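Local coordinates for protein profilin II (Homo sapiens, PDB 1D1J) that binds actin monomers and poly-L-proline sequences, and so probably links actin assembly to proline-rich partner proteins, at residues 16-20 and 33-39. Residue numbers count along the deposited sequence, not the author numbering.
Sequences CQEAA and ATAGGVF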
loop_
_atom_site.group_PDB
_atom_site.type_symbol
_atom_site.label_atom_id
_atom_site.label_comp_id
_atom_site.label_asym_id
_atom_site.label_seq_id
_atom_site.Cartn_x
_atom_site.Cartn_y
_atom_site.Cartn_z
ATOM N N CYS A 16 -8.394 14.286 15.130
ATOM C CA CYS A 16 -7.182 14.934 15.628
ATOM C C CYS A 16 -7.419 16.399 15.993
ATOM O O CYS A 16 -8.268 17.078 15.397
ATOM C CB CYS A 16 -6.066 14.862 14.583
ATOM S SG CYS A 16 -5.419 13.207 14.273
ATOM N N GLN A 17 -6.680 16.871 16.994
ATOM C CA GLN A 17 -6.761 18.261 17.425
ATOM C C GLN A 17 -5.539 19.003 16.863
ATOM O O GLN A 17 -5.535 20.233 16.761
ATOM C CB GLN A 17 -6.795 18.350 18.953
ATOM C CG GLN A 17 -5.748 17.494 19.631
ATOM C CD GLN A 17 -5.631 17.760 21.108
ATOM O OE1 GLN A 17 -5.022 18.739 21.519
ATOM N NE2 GLN A 17 -6.191 16.875 21.919
ATOM N N GLU A 18 -4.513 18.233 16.490
ATOM C CA GLU A 18 -3.273 18.766 15.908
ATOM C C GLU A 18 -2.641 17.756 14.951
ATOM O O GLU A 18 -2.828 16.548 15.096
ATOM C CB GLU A 18 -2.232 19.059 16.992
ATOM C CG GLU A 18 -2.567 20.146 17.960
ATOM C CD GLU A 18 -1.425 20.410 18.912
ATOM O OE1 GLU A 18 -0.265 20.397 18.445
ATOM O OE2 GLU A 18 -1.682 20.628 20.119
ATOM N N ALA A 19 -1.837 18.260 14.017
ATOM C CA ALA A 19 -1.124 17.432 13.042
ATOM C C ALA A 19 0.075 18.226 12.526
ATOM O O ALA A 19 -0.012 19.451 12.373
ATOM C CB ALA A 19 -2.039 17.052 11.893
ATOM N N ALA A 20 1.174 17.533 12.225
ATOM C CA ALA A 20 2.383 18.198 11.746
ATOM C C ALA A 20 3.311 17.299 10.935
ATOM O O ALA A 20 3.285 16.075 11.076
ATOM C CB ALA A 20 3.158 18.799 12.933
ATOM N N ALA A 33 2.511 22.605 10.576
ATOM C CA ALA A 33 1.841 22.218 11.810
ATOM C C ALA A 33 0.557 23.002 12.043
ATOM O O ALA A 33 0.385 24.110 11.522
ATOM C CB ALA A 33 2.787 22.398 13.006
ATOM N N THR A 34 -0.340 22.406 12.829
ATOM C CA THR A 34 -1.610 23.028 13.186
ATOM C C THR A 34 -1.302 24.349 13.885
ATOM O O THR A 34 -0.428 24.415 14.753
ATOM C CB THR A 34 -2.424 22.125 14.150
ATOM O OG1 THR A 34 -2.966 21.015 13.423
ATOM C CG2 THR A 34 -3.565 22.903 14.817
ATOM N N ALA A 35 -1.993 25.405 13.470
ATOM C CA ALA A 35 -1.798 26.720 14.061
ATOM C C ALA A 35 -2.363 26.697 15.475
ATOM O O ALA A 35 -3.450 26.156 15.706
ATOM C CB ALA A 35 -2.494 27.776 13.225
ATOM N N GLY A 36 -1.585 27.216 16.422
ATOM C CA GLY A 36 -2.016 27.260 17.810
ATOM C C GLY A 36 -1.681 26.046 18.664
ATOM O O GLY A 36 -1.975 26.042 19.862
ATOM N N GLY A 37 -1.059 25.027 18.075
ATOM C CA GLY A 37 -0.722 23.837 18.844
ATOM C C GLY A 37 0.717 23.768 19.340
ATOM O O GLY A 37 1.519 24.669 19.064
ATOM N N VAL A 38 1.038 22.699 20.075
ATOM C CA VAL A 38 2.386 22.489 20.601
ATOM C C VAL A 38 3.335 21.926 19.535
ATOM O O VAL A 38 4.537 22.185 19.589
ATOM C CB VAL A 38 2.404 21.565 21.858
ATOM C CG1 VAL A 38 1.500 22.137 22.944
ATOM C CG2 VAL A 38 1.996 20.136 21.505
ATOM N N PHE A 39 2.790 21.168 18.574
ATOM C CA PHE A 39 3.573 20.576 17.475
ATOM C C PHE A 39 4.294 21.673 16.695
ATOM O O PHE A 39 5.349 21.461 16.099
ATOM C CB PHE A 39 2.662 19.809 16.503
ATOM C CG PHE A 39 2.169 18.485 17.027
ATOM C CD1 PHE A 39 2.451 18.078 18.331
ATOM C CD2 PHE A 39 1.421 17.643 16.207
ATOM C CE1 PHE A 39 1.997 16.856 18.805
ATOM C CE2 PHE A 39 0.963 16.419 16.677
ATOM C CZ PHE A 39 1.250 16.024 17.977
HETATM O O HOH W 1 0.723 22.464 16.125
#
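In the central antiparallel sheet of the profilin fold, this contact lies where edge strand 30-33 leaves its neighbour, strand 16-23, and becomes the loop leading to helix 44-51. Ala20 and Ala33 form an antiparallel non-hydrogen-bonded pair, with their small CB atoms 3.6 Å apart on the same face. Next to it, Thr34 N donates to Ala19 O at 3.0 Å, and Ala33 CA makes a CA-H...O contact with the same Ala19 O at 3.4 Å. The ladder then ends with a substitution: Ala19 N donates to the side-chain OG1 of Thr34, also at 3.0 Å, so the hydroxyl does the work of a backbone carbonyl, while Thr34 O turns to the loop, where it accepts a weak hydrogen bond from Gly37 N at 3.4 Å and one from a water.

Beyond Thr34 the chain reverses in a type II turn from Thr34 to Gly37. Gly36 has phi/psi of 89/-2°, at which a CB would jam against the preceding carbonyl; at Gly37 a CB would clash with Glu18 OE1. The returning chain presents its amides to the buried carboxylate of Glu18, which is long enough to reach them from the strand. Gln17 and Glu18 form a classic beta bulge in strand 16-23, both facing Met113 of the neighbouring strand 108-114. Phe39 packs its ring on Ile111 and Met113 of that strand, while its CB lies 3.7 Å from Ala20 CB. Phe39 N donates to Glu18 OE1 at 3.2 Å, nearly linearly, and Val38 N gives Glu18 OE2 a weak hydrogen bond of 3.4 Å. A single water closes the gap, donating to Glu18 OE1 at 3.3 Å and to Thr34 O at 2.6 Å.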